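Side-chain contacts in protein A52 (Vaccinia virus, PDB 2VVW), which targets host toll-like receptor signalling complexes, associating with IRAK2 to inhibit NF-kappa-B signalling and interacting with TRAF6 to activate p38: residues E26-Y31 with I39-L44; N46-F51 with S101-C106; G60-L65 with A107-V112; K68-S73 with A77-D82; D82-Q87 with L126-L131. One frame throughout, in Å; residues are numbered along the deposited sequence. Where two conformers were deposited one is given.

Overall arrangement
The five contacts tie together helices of one Bcl-2-like bundle, in which helix 96-115 runs through the middle. Contact 2 lies nearest the centre of the chain, about 5 Å from it, and touches all the others; its centre is about 11 Å from that of contact 1, with which it shares helix 43-49, and about 12 Å from that of contact 3, with which it shares helix 96-115. Contacts 4 and 5 share D82 on helix 76-90, their centres about 11 Å apart. Contacts 1 and 5 fall on opposite sides of the chain's centre, about 21 Å between centres. Contact 1 also borders the second subunit, where Y31 and E27 meet W122 and K123 of that copy.

Contact 1 (E26-Y31 with I39-L44); sequences EEYFMY and IKYGRL
The rings of Y28 and Y41 approach each other at one carbon apiece, CE1 of Y28 lying 4.3 Å from CE2 of Y41, and F45 packs edge-to-face against both. Two further rings of segment 26-31 are framed by their own helix: CD2 of Y28 sits 3.9 Å above one face of F29, while the Y31 ring has the methyl CE of M30 over one face and OE1 of E27 at its edge, in plane. The setting is the all-helical Bcl-2-like fold of the poxvirus family, where the extended chain 39-42 passes beside helix 21-35 before G42 takes the N-cap position of helix 43-49. Tyrosine suits this place because a long flat side chain can bridge chains whose nearest CA atoms, those of Y31 and I39, are 9.3 Å apart. Y28 spans it with CG anti to the backbone N (chi1 178°), which brings CE1 up to Y41, and its hydroxyl then bonds to R32. Y31 turns its own hydroxyl to D8 and to W122 of the second subunit, joining this packing to the dimer interface. From the other segment, OH of Y41 reaches the helix backbone, stopping 4.4 Å from the carbonyl carbon C of Y31.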
# COMPACT_ATOMS: atom_id res chain seq x y z
N GLU A 26 7.76 4.64 0.97
CA GLU A 26 6.88 3.60 0.39
C GLU A 26 5.43 3.92 0.71
O GLU A 26 4.60 3.93 -0.18
CB GLU A 26 7.18 2.19 0.90
CG GLU A 26 8.42 1.53 0.35
CD GLU A 26 8.62 0.09 0.88
OE1 GLU A 26 8.77 -0.84 0.05
OE2 GLU A 26 8.61 -0.11 2.12
N GLU A 27 5.15 4.18 1.98
CA GLU A 27 3.78 4.45 2.42
C GLU A 27 3.28 5.78 1.89
O GLU A 27 2.10 5.91 1.56
CB GLU A 27 3.68 4.39 3.95
CG GLU A 27 3.84 2.98 4.49
CD GLU A 27 3.24 2.72 5.86
OE1 GLU A 27 2.60 3.63 6.45
OE2 GLU A 27 3.42 1.58 6.34
N TYR A 28 4.17 6.78 1.82
CA TYR A 28 3.81 8.08 1.25
C TYR A 28 3.35 7.96 -0.21
O TYR A 28 2.28 8.44 -0.60
CB TYR A 28 5.03 9.01 1.33
CG TYR A 28 4.79 10.37 0.71
CD1 TYR A 28 3.94 11.29 1.34
CD2 TYR A 28 5.38 10.72 -0.50
CE1 TYR A 28 3.71 12.53 0.79
CE2 TYR A 28 5.16 11.97 -1.05
CZ TYR A 28 4.31 12.87 -0.40
OH TYR A 28 4.08 14.11 -0.95
N PHE A 29 4.14 7.29 -1.02
CA PHE A 29 3.75 7.08 -2.41
C PHE A 29 2.54 6.17 -2.57
O PHE A 29 1.70 6.44 -3.44
CB PHE A 29 4.94 6.61 -3.24
CG PHE A 29 5.99 7.67 -3.41
CD1 PHE A 29 5.68 8.88 -4.00
CD2 PHE A 29 7.28 7.47 -2.96
CE1 PHE A 29 6.65 9.86 -4.15
CE2 PHE A 29 8.24 8.46 -3.11
CZ PHE A 29 7.93 9.64 -3.69
N MET A 30 2.40 5.18 -1.71
CA MET A 30 1.22 4.31 -1.73
C MET A 30 -0.02 5.13 -1.43
O MET A 30 -0.97 5.10 -2.19
CB MET A 30 1.37 3.20 -0.69
CG MET A 30 0.17 2.32 -0.48
SD MET A 30 0.44 1.24 0.93
CE MET A 30 0.20 2.37 2.33
N TYR A 31 0.01 5.88 -0.34
CA TYR A 31 -1.19 6.60 0.09
C TYR A 31 -1.54 7.77 -0.84
O TYR A 31 -2.73 8.00 -1.16
CB TYR A 31 -1.05 7.09 1.53
CG TYR A 31 -1.29 6.03 2.59
CD1 TYR A 31 -2.53 5.40 2.70
CD2 TYR A 31 -0.28 5.67 3.51
CE1 TYR A 31 -2.77 4.43 3.67
CE2 TYR A 31 -0.53 4.70 4.51
CZ TYR A 31 -1.77 4.08 4.57
OH TYR A 31 -2.04 3.14 5.54
N ILE A 39 -7.24 14.13 1.92
CA ILE A 39 -7.16 13.14 2.99
C ILE A 39 -6.34 13.81 4.08
O ILE A 39 -5.37 14.51 3.77
CB ILE A 39 -6.38 11.87 2.53
CG1 ILE A 39 -7.18 11.08 1.50
CG2 ILE A 39 -6.04 10.97 3.70
CD1 ILE A 39 -8.50 10.57 2.01
N LYS A 40 -6.73 13.60 5.34
CA LYS A 40 -5.93 14.05 6.49
C LYS A 40 -4.61 13.29 6.57
O LYS A 40 -4.58 12.07 6.68
CB LYS A 40 -6.71 13.85 7.80
N TYR A 41 -3.51 14.05 6.49
CA TYR A 41 -2.13 13.57 6.64
C TYR A 41 -1.59 14.06 7.98
O TYR A 41 -1.99 15.12 8.46
CB TYR A 41 -1.22 14.18 5.57
CG TYR A 41 -1.23 13.57 4.17
CD1 TYR A 41 -2.11 12.56 3.81
CD2 TYR A 41 -0.36 14.07 3.19
CE1 TYR A 41 -2.10 12.03 2.50
CE2 TYR A 41 -0.34 13.55 1.90
CZ TYR A 41 -1.22 12.54 1.55
OH TYR A 41 -1.20 12.04 0.27
N GLY A 42 -0.63 13.33 8.54
CA GLY A 42 0.07 13.79 9.74
C GLY A 42 1.12 14.82 9.39
O GLY A 42 1.26 15.22 8.22
N ARG A 43 1.86 15.27 10.40
CA ARG A 43 2.91 16.25 10.20
C ARG A 43 4.04 15.70 9.33
O ARG A 43 4.67 16.44 8.57
CB ARG A 43 3.46 16.73 11.54
CG ARG A 43 2.46 17.58 12.30
CD ARG A 43 3.12 18.45 13.34
NE ARG A 43 3.00 17.91 14.68
CZ ARG A 43 1.88 17.92 15.41
NH1 ARG A 43 0.75 18.44 14.93
NH2 ARG A 43 1.89 17.39 16.64
N LEU A 44 4.31 14.41 9.44
CA LEU A 44 5.40 13.82 8.67
C LEU A 44 5.16 13.91 7.16
O LEU A 44 5.97 14.45 6.43
CB LEU A 44 5.65 12.38 9.10
CG LEU A 44 6.67 11.60 8.27
CD1 LEU A 44 8.01 12.32 8.26
CD2 LEU A 44 6.79 10.16 8.80

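Contact 2 (N46-F51 with S101-C106); sequences NEIKKF and SMIGLC
I48 is the first residue of segment 46-51 to meet helix 96-115: its branch methyl CG2 lies 4.0 Å from CG2 of I103, two beta-branched side chains touching by short arms that stand anti to the backbone N (chi1 of I48, to CG1, -63°), while I48 also packs on I24 and Y28. Two residues on, K50 faces solvent and reaches back along its own side, NZ to OE2 of E47 at 3.1 Å. This salt bridge meets the carboxylate on its syn side, 29° out of the plane, and the E47 side chain packs against helix 135-153. The chain here comes close to the long central helix of the Bcl-2-like fold, around which the other helices are packed, and F51 makes most of the approach. Its ring has CA of I48 4.1 Å above the centre of one face, whereas the edge is given to I103: CD2 of F51 is 3.6 Å from CG2 of I103, in the ring plane, and CE2 of F51 is 4.1 Å from CD1 of I103. Ring and isoleucine lie side by side, pointing the same way. A bare backbone suits position 104, since CA of G104 comes within 4.5 Å of CA of F51. The same closeness allows a CA-H...O contact from CA of G104 to O of F51, 3.5 Å long and 163° at the hydrogen.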
# COMPACT_ATOMS: atom_id res chain seq x y z
N ASN A 46 2.92 15.73 5.73
CA ASN A 46 2.76 17.15 5.39
C ASN A 46 4.12 17.86 5.10
O ASN A 46 4.19 18.75 4.26
CB ASN A 46 1.93 17.90 6.43
CG ASN A 46 0.42 17.73 6.24
OD1 ASN A 46 -0.06 17.44 5.13
ND2 ASN A 46 -0.33 17.90 7.31
N GLU A 47 5.19 17.44 5.78
CA GLU A 47 6.53 17.95 5.46
C GLU A 47 7.04 17.42 4.13
O GLU A 47 7.62 18.18 3.33
CB GLU A 47 7.54 17.61 6.56
CG GLU A 47 7.36 18.40 7.83
CD GLU A 47 7.44 19.90 7.61
OE1 GLU A 47 8.37 20.35 6.90
OE2 GLU A 47 6.58 20.64 8.14
N ILE A 48 6.82 16.14 3.88
CA ILE A 48 7.27 15.53 2.64
C ILE A 48 6.54 16.18 1.46
O ILE A 48 7.14 16.41 0.41
CB ILE A 48 7.10 14.00 2.64
CG1 ILE A 48 7.97 13.37 3.73
CG2 ILE A 48 7.49 13.43 1.27
CD1 ILE A 48 7.71 11.94 3.95
N LYS A 49 5.27 16.51 1.66
CA LYS A 49 4.46 17.19 0.65
C LYS A 49 5.06 18.54 0.22
O LYS A 49 4.92 18.96 -0.93
CB LYS A 49 3.03 17.35 1.16
CG LYS A 49 2.09 18.00 0.16
CD LYS A 49 0.61 17.64 0.38
CE LYS A 49 -0.01 18.36 1.55
NZ LYS A 49 -1.48 18.57 1.34
N LYS A 50 5.75 19.21 1.14
CA LYS A 50 6.42 20.45 0.82
C LYS A 50 7.53 20.26 -0.23
O LYS A 50 7.93 21.23 -0.87
CB LYS A 50 6.95 21.13 2.08
CG LYS A 50 5.87 21.54 3.05
CD LYS A 50 6.44 22.26 4.25
CE LYS A 50 5.36 22.53 5.29
NZ LYS A 50 5.92 23.20 6.49
N PHE A 51 8.03 19.04 -0.41
CA PHE A 51 9.04 18.74 -1.43
C PHE A 51 8.56 19.01 -2.86
O PHE A 51 9.38 19.07 -3.78
CB PHE A 51 9.52 17.28 -1.37
CG PHE A 51 10.26 16.90 -0.10
CD1 PHE A 51 10.50 17.80 0.92
CD2 PHE A 51 10.71 15.59 0.05
CE1 PHE A 51 11.19 17.41 2.07
CE2 PHE A 51 11.42 15.20 1.18
CZ PHE A 51 11.65 16.11 2.19
N SER A 101 14.15 17.17 -4.15
CA SER A 101 13.37 17.61 -5.33
C SER A 101 12.84 16.39 -6.09
O SER A 101 11.72 16.39 -6.60
CB SER A 101 14.22 18.45 -6.28
OG SER A 101 14.61 19.69 -5.72
N MET A 102 13.66 15.36 -6.17
CA MET A 102 13.29 14.16 -6.87
C MET A 102 12.12 13.44 -6.18
O MET A 102 11.24 12.91 -6.86
CB MET A 102 14.51 13.26 -7.00
CG MET A 102 14.27 12.04 -7.80
SD MET A 102 13.86 10.69 -6.68
CE MET A 102 13.35 9.47 -7.90
N ILE A 103 12.08 13.47 -4.85
CA ILE A 103 10.95 12.89 -4.12
C ILE A 103 9.69 13.68 -4.46
O ILE A 103 8.64 13.10 -4.75
CB ILE A 103 11.20 12.87 -2.60
CG1 ILE A 103 12.19 11.76 -2.22
CG2 ILE A 103 9.91 12.64 -1.83
CD1 ILE A 103 12.79 11.94 -0.80
N GLY A 104 9.80 14.99 -4.48
CA GLY A 104 8.67 15.83 -4.87
C GLY A 104 8.19 15.59 -6.29
O GLY A 104 7.01 15.71 -6.57
N LEU A 105 9.13 15.27 -7.18
CA LEU A 105 8.84 14.99 -8.58
C LEU A 105 8.04 13.70 -8.69
O LEU A 105 7.03 13.65 -9.39
CB LEU A 105 10.14 14.87 -9.37
CG LEU A 105 10.06 14.47 -10.85
CD1 LEU A 105 9.59 15.65 -11.69
CD2 LEU A 105 11.41 13.94 -11.33
N CYS A 106 8.50 12.65 -8.01
CA CYS A 106 7.77 11.38 -7.94
C CYS A 106 6.33 11.61 -7.49
O CYS A 106 5.40 11.05 -8.07
CB CYS A 106 8.48 10.44 -6.96
SG CYS A 106 10.00 9.83 -7.63

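Contact 3 (G60-L65 with A107-V112); sequences GTIEEL and ACVVDV
I62 pushes the end of its side chain into a shallow hollow on helix 96-115 bounded by C108, V109 and V112. Its CD1 settles on the backbone at the floor, 3.5 Å from O of C108, with CB of C108 at 4.0 Å on one flank and CG2 of V109 at 4.2 Å on another. Higher up, CG1 of I62 meets the methyl CG2 of V112 at 3.6 Å, the two side chains sliding past each other in opposite directions. The torsion matters: with CG1 anti to the backbone N (chi1 -170°), the longer arm of I62 projects at the neighbouring helix, and an isoleucine has just the length to bring its terminal methyl down to the main chain. Slim C108 and branched V109 and V112 form the walls that this arm fits against. Beyond it, L71 and F80 pack on V109. The helix that carries I62 is capped by T61, whose OG1 accepts from N of E64 at 3.1 Å, the N-H...O angle being 159°. G60, the first residue to leave the preceding helix, has positive phi. A threonine N-cap thus begins a short helix whose first turn docks against the central helix of the Bcl-2-like fold.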
# COMPACT_ATOMS: atom_id res chain seq x y z
N GLY A 60 10.69 21.57 -13.27
CA GLY A 60 9.66 22.19 -14.07
C GLY A 60 8.28 21.75 -13.63
O GLY A 60 8.14 20.99 -12.67
N THR A 61 7.26 22.24 -14.33
CA THR A 61 5.89 22.04 -13.92
C THR A 61 5.44 20.65 -14.29
O THR A 61 5.98 20.03 -15.21
CB THR A 61 4.94 23.00 -14.62
OG1 THR A 61 4.99 22.74 -16.03
CG2 THR A 61 5.31 24.45 -14.33
N ILE A 62 4.43 20.17 -13.60
CA ILE A 62 3.91 18.85 -13.90
C ILE A 62 3.29 18.82 -15.30
O ILE A 62 3.34 17.79 -15.96
CB ILE A 62 2.93 18.37 -12.82
CG1 ILE A 62 2.59 16.88 -13.01
CG2 ILE A 62 1.66 19.27 -12.80
CD1 ILE A 62 3.80 15.91 -13.02
N GLU A 63 2.74 19.94 -15.76
CA GLU A 63 2.14 19.97 -17.11
C GLU A 63 3.20 19.78 -18.20
O GLU A 63 2.96 19.11 -19.20
CB GLU A 63 1.35 21.25 -17.34
CG GLU A 63 0.14 21.39 -16.42
CD GLU A 63 0.46 21.95 -15.05
OE1 GLU A 63 1.63 22.33 -14.80
OE2 GLU A 63 -0.45 22.01 -14.21
N GLU A 64 4.39 20.37 -18.00
CA GLU A 64 5.49 20.17 -18.92
C GLU A 64 5.96 18.72 -18.94
O GLU A 64 6.20 18.16 -20.01
CB GLU A 64 6.68 21.08 -18.58
CG GLU A 64 7.99 20.56 -19.16
CD GLU A 64 9.10 21.60 -19.21
OE1 GLU A 64 9.09 22.54 -18.37
OE2 GLU A 64 9.97 21.45 -20.10
N LEU A 65 6.11 18.13 -17.75
CA LEU A 65 6.60 16.76 -17.62
C LEU A 65 5.59 15.75 -18.15
O LEU A 65 5.95 14.81 -18.86
CB LEU A 65 6.91 16.45 -16.16
CG LEU A 65 8.08 17.23 -15.55
CD1 LEU A 65 7.94 17.28 -14.02
CD2 LEU A 65 9.40 16.58 -15.97
N ALA A 107 6.18 12.42 -6.46
CA ALA A 107 4.88 12.76 -5.88
C ALA A 107 3.95 13.43 -6.88
O ALA A 107 2.74 13.11 -6.95
CB ALA A 107 5.07 13.67 -4.70
N CYS A 108 4.49 14.40 -7.60
CA CYS A 108 3.69 15.12 -8.60
C CYS A 108 3.34 14.18 -9.77
O CYS A 108 2.27 14.29 -10.34
CB CYS A 108 4.44 16.36 -9.09
SG CYS A 108 4.58 17.67 -7.82
N VAL A 109 4.24 13.27 -10.11
CA VAL A 109 3.98 12.28 -11.17
C VAL A 109 2.92 11.27 -10.73
O VAL A 109 2.00 10.95 -11.49
CB VAL A 109 5.29 11.57 -11.60
CG1 VAL A 109 5.01 10.37 -12.51
CG2 VAL A 109 6.24 12.57 -12.29
N VAL A 110 3.02 10.77 -9.50
CA VAL A 110 2.03 9.82 -9.01
C VAL A 110 0.62 10.42 -9.03
O VAL A 110 -0.34 9.71 -9.25
CB VAL A 110 2.42 9.22 -7.60
CG1 VAL A 110 1.87 10.07 -6.44
CG2 VAL A 110 1.95 7.79 -7.49
N ASP A 111 0.49 11.74 -8.85
CA ASP A 111 -0.83 12.37 -8.95
C ASP A 111 -1.44 12.18 -10.32
O ASP A 111 -2.64 11.99 -10.44
CB ASP A 111 -0.79 13.88 -8.71
CG ASP A 111 -0.36 14.26 -7.32
OD1 ASP A 111 -0.45 13.45 -6.39
OD2 ASP A 111 0.08 15.42 -7.18
N VAL A 112 -0.61 12.34 -11.36
CA VAL A 112 -1.09 12.24 -12.73
C VAL A 112 -1.62 10.83 -12.96
O VAL A 112 -2.69 10.65 -13.53
CB VAL A 112 0.04 12.59 -13.77
CG1 VAL A 112 -0.41 12.30 -15.21
CG2 VAL A 112 0.46 14.05 -13.64

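Contact 4 (K68-S73 with A77-D82); sequences KLRLNS and ADNFID
The carbonyl oxygen O of R70, next along the chain from the one that N79 grips, is held by two donors of S73: the hydroxyl OG at 2.6 Å, in the carbonyl plane, and the backbone N at 2.9 Å. Together they close a type I turn from R70 to S73. Across the contact, N79 holds CG anti to the carbonyl carbon, which directs its amide so that ND2 meets O of L69, 3.0 Å away with an N-H...O angle of 163°. The oxygen lies in the amide plane of N79, but the donor stands above the carbonyl plane of L69, 54° out of it. Asparagine fits here because its short amide can reach a main-chain carbonyl at the end of the preceding helix while CB of N79 packs against CB and O of L69. R70 turns a guanidinium edge to this amide, the two planes 76° apart; NH2 of R70 and ND2 of N79, both donors, stay 3.8 Å apart, and K68 O lies over the centre of one guanidinium face. On the buried side CD2 of L71 meets CB of F80 at 4.2 Å in apolar packing, and the methyl CD2 of L69 lies 3.8 Å from the backbone O of N79. The oxygen of L71 is bonded to the indole of W113, tying the turn to helix 96-115. With R70 at positive phi forming a Schellman motif and S73 OG capping N of E75 by a weak bond, this is a tight connection between two consecutive helices of the Bcl-2-like bundle.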
# COMPACT_ATOMS: atom_id res chain seq x y z
N LYS A 68 5.99 16.07 -22.01
CA LYS A 68 7.34 15.63 -22.36
C LYS A 68 7.51 14.11 -22.24
O LYS A 68 8.09 13.45 -23.12
CB LYS A 68 8.34 16.33 -21.41
CG LYS A 68 9.81 15.89 -21.51
CD LYS A 68 10.62 16.28 -20.26
CE LYS A 68 10.56 17.76 -19.96
NZ LYS A 68 11.76 18.27 -19.22
N LEU A 69 7.03 13.56 -21.14
CA LEU A 69 7.20 12.13 -20.86
C LEU A 69 5.97 11.26 -21.24
O LEU A 69 5.95 10.06 -20.98
CB LEU A 69 7.54 11.95 -19.38
CG LEU A 69 8.76 12.72 -18.88
CD1 LEU A 69 8.89 12.58 -17.36
CD2 LEU A 69 10.05 12.27 -19.61
N ARG A 70 4.94 11.87 -21.82
CA ARG A 70 3.72 11.13 -22.16
C ARG A 70 3.33 10.16 -21.02
O ARG A 70 3.18 8.94 -21.23
CB ARG A 70 3.92 10.38 -23.47
CG ARG A 70 4.37 11.30 -24.62
CD ARG A 70 4.86 10.49 -25.81
NE ARG A 70 5.89 11.22 -26.57
CZ ARG A 70 7.21 11.03 -26.46
NH1 ARG A 70 8.03 11.76 -27.21
NH2 ARG A 70 7.73 10.12 -25.63
N LEU A 71 3.18 10.73 -19.83
CA LEU A 71 3.06 9.97 -18.60
C LEU A 71 1.90 8.99 -18.59
O LEU A 71 2.03 7.91 -18.04
CB LEU A 71 2.97 10.91 -17.39
CG LEU A 71 4.25 11.61 -16.90
CD1 LEU A 71 3.93 12.52 -15.71
CD2 LEU A 71 5.39 10.60 -16.54
N ASN A 72 0.77 9.35 -19.20
CA ASN A 72 -0.40 8.49 -19.17
C ASN A 72 -0.43 7.52 -20.35
O ASN A 72 -1.40 6.76 -20.49
CB ASN A 72 -1.69 9.32 -19.14
CG ASN A 72 -1.95 9.96 -17.78
OD1 ASN A 72 -1.46 9.49 -16.75
ND2 ASN A 72 -2.75 11.04 -17.76
N SER A 73 0.62 7.50 -21.16
CA SER A 73 0.71 6.55 -22.27
C SER A 73 1.14 5.18 -21.78
O SER A 73 1.58 5.03 -20.65
CB SER A 73 1.70 7.03 -23.33
OG SER A 73 3.02 6.95 -22.84
N ALA A 77 5.48 5.05 -17.67
CA ALA A 77 6.28 4.67 -16.51
C ALA A 77 7.74 4.48 -16.91
O ALA A 77 8.64 4.96 -16.24
CB ALA A 77 5.71 3.40 -15.84
N ASP A 78 7.97 3.79 -18.02
CA ASP A 78 9.32 3.62 -18.54
C ASP A 78 9.98 4.94 -18.96
O ASP A 78 11.19 5.13 -18.78
CB ASP A 78 9.30 2.66 -19.71
CG ASP A 78 9.03 1.23 -19.29
OD1 ASP A 78 9.41 0.85 -18.16
OD2 ASP A 78 8.43 0.49 -20.09
N ASN A 79 9.19 5.83 -19.57
CA ASN A 79 9.64 7.21 -19.89
C ASN A 79 10.05 7.99 -18.63
O ASN A 79 11.04 8.73 -18.62
CB ASN A 79 8.54 7.98 -20.64
CG ASN A 79 8.26 7.43 -22.02
OD1 ASN A 79 9.00 6.59 -22.54
ND2 ASN A 79 7.18 7.91 -22.63
N PHE A 80 9.27 7.84 -17.55
CA PHE A 80 9.62 8.44 -16.28
C PHE A 80 10.96 7.93 -15.74
O PHE A 80 11.79 8.72 -15.31
CB PHE A 80 8.52 8.17 -15.27
CG PHE A 80 8.83 8.66 -13.88
CD1 PHE A 80 8.97 10.00 -13.63
CD2 PHE A 80 8.99 7.77 -12.83
CE1 PHE A 80 9.25 10.46 -12.34
CE2 PHE A 80 9.27 8.22 -11.55
CZ PHE A 80 9.39 9.56 -11.31
N ILE A 81 11.15 6.62 -15.76
CA ILE A 81 12.41 6.02 -15.28
C ILE A 81 13.59 6.51 -16.14
O ILE A 81 14.67 6.84 -15.61
CB ILE A 81 12.31 4.48 -15.24
CG1 ILE A 81 11.29 4.01 -14.17
CG2 ILE A 81 13.68 3.82 -14.98
CD1 ILE A 81 11.67 4.36 -12.70
N ASP A 82 13.40 6.55 -17.47
CA ASP A 82 14.44 7.03 -18.38
C ASP A 82 14.84 8.46 -17.98
O ASP A 82 16.02 8.78 -17.88
CB ASP A 82 13.96 6.94 -19.84
CG ASP A 82 14.97 7.49 -20.84
OD1 ASP A 82 15.00 8.72 -20.99
OD2 ASP A 82 15.71 6.71 -21.49

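Contact 5 (D82-Q87 with L126-L131); sequences DYIKVQ and LRAIKL
K85 and L131 meet at the outer rim where helices 76-90 and 123-132 pack together in the Bcl-2-like bundle, and the lysine can be followed outward. Its CB is too far from L131 to touch it, CG being the first atom to come near, 4.2 Å from CD1 of L131. The chain is extended beyond CG; with CG anti to the carbonyl carbon (chi1 -72°) it runs across L131, CD of K85 passing 4.5 Å from CD1 of L131. CE makes the nearest approach, 3.8 Å from CD1 of L131, before NZ carries the charge onward at 4.9 Å. A lysine suits such a margin: its methylenes pack on a leucine while the ammonium group stays at the exposed surface. Deeper in, I84 points at the other helix, where small A128 lets the backbones draw close, the CA atoms of I84 and A128 being 6.7 Å apart. L105 of helix 96-115 covers I84 as well, and F80 and M102 pack on A128, so this half of the contact belongs to the hydrophobic core. Both inner branches of the isoleucine are used: CG2 comes to 4.1 Å from O of A128, and CG1 rests on the methyl CB of A128 at 4.0 Å.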
# COMPACT_ATOMS: atom_id res chain seq x y z
N ASP A 82 13.40 6.55 -17.47
CA ASP A 82 14.44 7.03 -18.38
C ASP A 82 14.84 8.46 -17.98
O ASP A 82 16.02 8.78 -17.88
CB ASP A 82 13.96 6.94 -19.84
CG ASP A 82 14.97 7.49 -20.84
OD1 ASP A 82 15.00 8.72 -20.99
OD2 ASP A 82 15.71 6.71 -21.49
N TYR A 83 13.83 9.28 -17.70
CA TYR A 83 14.02 10.68 -17.27
C TYR A 83 14.81 10.85 -15.97
O TYR A 83 15.68 11.73 -15.86
CB TYR A 83 12.64 11.36 -17.16
CG TYR A 83 12.69 12.77 -16.63
CD1 TYR A 83 12.98 13.83 -17.48
CD2 TYR A 83 12.42 13.05 -15.29
CE1 TYR A 83 13.04 15.15 -17.00
CE2 TYR A 83 12.47 14.36 -14.80
CZ TYR A 83 12.78 15.40 -15.66
OH TYR A 83 12.83 16.70 -15.19
N ILE A 84 14.51 10.01 -14.99
CA ILE A 84 15.24 9.95 -13.74
C ILE A 84 16.71 9.63 -14.00
O ILE A 84 17.60 10.24 -13.40
CB ILE A 84 14.62 8.89 -12.77
CG1 ILE A 84 13.22 9.32 -12.31
CG2 ILE A 84 15.54 8.61 -11.59
CD1 ILE A 84 13.12 10.77 -11.81
N LYS A 85 16.98 8.69 -14.88
CA LYS A 85 18.36 8.38 -15.28
C LYS A 85 19.07 9.56 -15.97
O LYS A 85 20.24 9.83 -15.71
CB LYS A 85 18.40 7.12 -16.16
CG LYS A 85 18.14 5.81 -15.37
CD LYS A 85 17.82 4.62 -16.27
CE LYS A 85 17.81 3.29 -15.49
NZ LYS A 85 17.52 2.11 -16.39
N VAL A 86 18.34 10.26 -16.83
CA VAL A 86 18.83 11.50 -17.42
C VAL A 86 19.28 12.50 -16.34
O VAL A 86 20.41 12.99 -16.37
CB VAL A 86 17.77 12.15 -18.36
CG1 VAL A 86 18.18 13.58 -18.79
CG2 VAL A 86 17.54 11.26 -19.59
N GLN A 87 18.39 12.80 -15.40
CA GLN A 87 18.69 13.81 -14.36
C GLN A 87 19.91 13.41 -13.57
O GLN A 87 20.80 14.23 -13.32
CB GLN A 87 17.52 14.02 -13.40
CG GLN A 87 16.22 14.43 -14.01
CD GLN A 87 16.35 15.46 -15.08
OE1 GLN A 87 15.91 15.25 -16.21
NE2 GLN A 87 16.95 16.59 -14.75
N LEU A 126 8.97 4.02 -6.35
CA LEU A 126 9.94 3.33 -5.50
C LEU A 126 11.15 2.93 -6.30
O LEU A 126 12.28 3.03 -5.80
CB LEU A 126 9.34 2.08 -4.83
CG LEU A 126 7.94 2.18 -4.22
CD1 LEU A 126 7.44 0.82 -3.68
CD2 LEU A 126 7.92 3.25 -3.17
N ARG A 127 10.93 2.45 -7.52
CA ARG A 127 12.06 2.06 -8.39
C ARG A 127 12.93 3.29 -8.63
O ARG A 127 14.14 3.21 -8.57
CB ARG A 127 11.56 1.47 -9.72
CG ARG A 127 12.65 0.78 -10.54
CD ARG A 127 12.14 0.22 -11.88
NE ARG A 127 10.97 -0.66 -11.76
CZ ARG A 127 10.47 -1.38 -12.78
NH1 ARG A 127 11.03 -1.34 -13.98
NH2 ARG A 127 9.41 -2.15 -12.59
N ALA A 128 12.30 4.42 -8.89
CA ALA A 128 13.04 5.67 -9.14
C ALA A 128 13.90 6.08 -7.94
O ALA A 128 15.07 6.42 -8.10
CB ALA A 128 12.05 6.80 -9.50
N ILE A 129 13.30 6.03 -6.74
CA ILE A 129 13.99 6.39 -5.47
C ILE A 129 15.21 5.52 -5.27
O ILE A 129 16.28 6.02 -4.93
CB ILE A 129 13.05 6.25 -4.21
CG1 ILE A 129 11.94 7.29 -4.23
CG2 ILE A 129 13.84 6.35 -2.91
CD1 ILE A 129 12.38 8.71 -4.25
N LYS A 130 15.05 4.22 -5.50
CA LYS A 130 16.18 3.30 -5.37
C LYS A 130 17.32 3.58 -6.36
O LYS A 130 18.49 3.37 -6.04
CB LYS A 130 15.71 1.85 -5.53
CG LYS A 130 14.96 1.28 -4.31
CD LYS A 130 14.17 0.01 -4.72
CE LYS A 130 13.77 -0.86 -3.51
NZ LYS A 130 12.70 -1.88 -3.85
N LEU A 131 16.99 4.07 -7.56
CA LEU A 131 18.02 4.43 -8.57
C LEU A 131 18.76 5.70 -8.19
O LEU A 131 19.94 5.87 -8.51
CB LEU A 131 17.40 4.67 -9.96
CG LEU A 131 17.04 3.51 -10.88
CD1 LEU A 131 16.29 4.06 -12.09
CD2 LEU A 131 18.29 2.73 -11.31